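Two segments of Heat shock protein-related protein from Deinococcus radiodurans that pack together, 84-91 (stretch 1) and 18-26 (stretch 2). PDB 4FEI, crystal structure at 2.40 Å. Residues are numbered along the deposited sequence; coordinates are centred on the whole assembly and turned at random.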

# COMPACT_ATOMS: atom_id res chain seq x y z
N GLY A 84 8.62 1.48 2.58
CA GLY A 84 7.62 2.22 1.83
C GLY A 84 6.30 1.49 1.60
O GLY A 84 5.70 1.64 0.54
N GLY A 85 5.85 0.73 2.58
CA GLY A 85 4.61 -0.02 2.49
C GLY A 85 4.69 -1.26 1.61
O GLY A 85 3.68 -1.85 1.28
N VAL A 86 5.90 -1.66 1.24
CA VAL A 86 6.10 -2.84 0.39
C VAL A 86 6.98 -3.87 1.10
O VAL A 86 8.12 -3.57 1.49
CB VAL A 86 6.74 -2.43 -0.98
CG1 VAL A 86 7.14 -3.65 -1.86
CG2 VAL A 86 5.81 -1.42 -1.74
N LEU A 87 6.48 -5.10 1.20
CA LEU A 87 7.28 -6.20 1.70
C LEU A 87 7.97 -6.95 0.56
O LEU A 87 7.32 -7.51 -0.29
CB LEU A 87 6.41 -7.15 2.51
CG LEU A 87 7.12 -8.38 3.10
CD1 LEU A 87 8.09 -7.98 4.19
CD2 LEU A 87 6.08 -9.31 3.63
N THR A 88 9.30 -6.98 0.57
CA THR A 88 10.09 -7.73 -0.41
C THR A 88 10.68 -8.96 0.26
O THR A 88 11.51 -8.85 1.16
CB THR A 88 11.22 -6.83 -1.00
OG1 THR A 88 10.66 -5.61 -1.52
CG2 THR A 88 12.02 -7.56 -2.10
N VAL A 89 10.23 -10.14 -0.18
CA VAL A 89 10.77 -11.39 0.31
C VAL A 89 11.57 -12.09 -0.80
O VAL A 89 11.03 -12.44 -1.83
CB VAL A 89 9.63 -12.37 0.81
CG1 VAL A 89 10.25 -13.58 1.61
CG2 VAL A 89 8.53 -11.62 1.60
N ARG A 90 12.84 -12.35 -0.55
CA ARG A 90 13.74 -12.88 -1.54
C ARG A 90 14.14 -14.35 -1.24
O ARG A 90 14.54 -14.68 -0.11
CB ARG A 90 14.97 -11.98 -1.57
CG ARG A 90 15.81 -12.12 -2.78
CD ARG A 90 16.56 -10.81 -3.05
NE ARG A 90 17.09 -10.80 -4.40
CZ ARG A 90 17.64 -9.75 -4.98
NH1 ARG A 90 18.09 -9.85 -6.22
NH2 ARG A 90 17.74 -8.59 -4.32
N PHE A 91 14.06 -15.20 -2.26
CA PHE A 91 14.38 -16.60 -2.12
C PHE A 91 15.38 -16.95 -3.21
O PHE A 91 15.30 -16.41 -4.35
CB PHE A 91 13.14 -17.50 -2.31
CG PHE A 91 12.02 -17.25 -1.34
CD1 PHE A 91 11.95 -17.96 -0.15
CD2 PHE A 91 11.01 -16.31 -1.62
CE1 PHE A 91 10.90 -17.75 0.76
CE2 PHE A 91 9.97 -16.08 -0.73
CZ PHE A 91 9.92 -16.82 0.48
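Stretch 2 (18-26) LDLLLDVPG

The contact between these two segments is a regular antiparallel β pairing, in which a continuous ladder of backbone hydrogen bonds accompanies side chains paired in the same register. Residues 18-23 of stretch 2 are extended and run against strand 86-91 at 164° between their N-to-C directions, the two axes approaching to 4.6 Å. Although touching residues are at least 60 positions apart in sequence, Leu18 lies opposite Phe91, Leu20 opposite Val89 and Leu22 opposite Leu87, with Asp19, Leu21 and Asp23 facing Arg90, Thr88 and Val86 in between.

The alternation typical of antiparallel sheets is evident in the CA spacings. At the hydrogen-bonded pairs they are 5.0 Å (Leu87 CA to Leu22 CA, and Val89 CA to Leu20 CA) and 5.1 Å (Phe91 CA to Leu18 CA); at the other pairs they shrink, Arg90 CA to Asp19 CA being 4.5 Å, Thr88 CA to Leu21 CA 4.7 Å and Val86 CA to Asp23 CA 4.8 Å. Each hydrogen-bonded pair closes a ring of two bonds. Leu20 N donates to Val89 O at 2.8 Å and Val89 N returns a bond to Leu20 O at 2.8 Å, both nearly linear; Leu22 N to Leu87 O and Leu87 N to Leu22 O each measure 2.9 Å. At the far end Leu18 N reaches Phe91 O at 2.6 Å, while Phe91 N meets Leu18 O at 2.8 Å. Between these rings, CA-H groups approach carbonyls, as where Leu21 CA lies 3.3 Å from Leu87 O.

Beyond the strands, Val24 N still bonds Gly85 O at 2.8 Å, though with a more bent angle of 136°. Here the backbones draw in closely, Gly85 CA lying 3.8 Å from Pro25 CA. Gly85 has a positive phi, which favours glycine, and a CB modelled there would come within a tight 3.1 Å of Pro25 CA.

Side chains alternate between the two faces. Leu87, Val89 and Phe91 share one with Leu18, Leu20 and Leu22, an apolar surface on which Val89 CG2 meets Leu20 CD1 at 3.8 Å; Leu87 CB also touches Val24 CG2 at 3.8 Å. The other face is more mixed: Val86 CG1 lies 4.2 Å from Leu21 CD2, and Arg90 NE forms a salt bridge with Asp19 OD1 at 3.3 Å. That oxygen lies well out of the guanidinium plane, so the attraction is one of charge without a directed hydrogen bond.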

# COMPACT_ATOMS: atom_id res chain seq x y z
N LEU A 18 14.23 -15.43 -6.49
CA LEU A 18 12.81 -15.24 -6.75
C LEU A 18 12.31 -14.25 -5.69
O LEU A 18 12.46 -14.50 -4.48
CB LEU A 18 12.11 -16.59 -6.60
CG LEU A 18 10.65 -16.73 -6.98
CD1 LEU A 18 10.42 -16.38 -8.48
CD2 LEU A 18 10.18 -18.15 -6.69
N ASP A 19 11.73 -13.12 -6.13
CA ASP A 19 11.23 -12.10 -5.22
C ASP A 19 9.72 -12.08 -5.13
O ASP A 19 9.02 -12.08 -6.16
CB ASP A 19 11.63 -10.69 -5.68
CG ASP A 19 13.13 -10.48 -5.72
OD1 ASP A 19 13.86 -11.20 -4.98
OD2 ASP A 19 13.57 -9.61 -6.50
N LEU A 20 9.21 -12.01 -3.92
CA LEU A 20 7.79 -11.77 -3.68
C LEU A 20 7.67 -10.34 -3.20
O LEU A 20 8.30 -9.96 -2.23
CB LEU A 20 7.26 -12.72 -2.61
CG LEU A 20 5.82 -12.77 -2.10
CD1 LEU A 20 5.66 -11.83 -0.93
CD2 LEU A 20 4.77 -12.48 -3.17
N LEU A 21 6.90 -9.53 -3.91
CA LEU A 21 6.59 -8.17 -3.46
C LEU A 21 5.13 -8.12 -3.03
O LEU A 21 4.22 -8.52 -3.78
CB LEU A 21 6.84 -7.14 -4.56
CG LEU A 21 8.29 -6.95 -5.02
CD1 LEU A 21 8.57 -7.75 -6.25
CD2 LEU A 21 8.47 -5.46 -5.37
N LEU A 22 4.90 -7.63 -1.83
CA LEU A 22 3.55 -7.64 -1.24
C LEU A 22 3.19 -6.23 -0.76
O LEU A 22 3.90 -5.67 0.06
CB LEU A 22 3.50 -8.67 -0.09
CG LEU A 22 2.12 -9.06 0.41
CD1 LEU A 22 1.41 -9.99 -0.59
CD2 LEU A 22 2.21 -9.72 1.83
N ASP A 23 2.11 -5.67 -1.29
CA ASP A 23 1.71 -4.30 -0.93
C ASP A 23 1.04 -4.31 0.45
O ASP A 23 -0.14 -4.72 0.58
CB ASP A 23 0.72 -3.71 -1.95
CG ASP A 23 1.39 -3.28 -3.23
OD1 ASP A 23 0.67 -3.17 -4.26
OD2 ASP A 23 2.60 -3.02 -3.22
N VAL A 24 1.81 -3.87 1.46
CA VAL A 24 1.30 -3.83 2.83
C VAL A 24 1.44 -2.41 3.48
O VAL A 24 2.15 -2.24 4.47
CB VAL A 24 1.97 -4.97 3.71
CG1 VAL A 24 1.45 -6.39 3.32
CG2 VAL A 24 3.49 -4.92 3.62
N PRO A 25 0.78 -1.39 2.91
CA PRO A 25 0.94 -0.06 3.52
C PRO A 25 0.25 0.03 4.89
O PRO A 25 -0.83 -0.54 5.05
CB PRO A 25 0.26 0.89 2.51
CG PRO A 25 -0.73 0.07 1.84
CD PRO A 25 -0.14 -1.34 1.76
N GLY A 26 0.90 0.69 5.85
CA GLY A 26 0.31 0.95 7.17
C GLY A 26 0.33 -0.26 8.13
O GLY A 26 -0.25 -0.19 9.22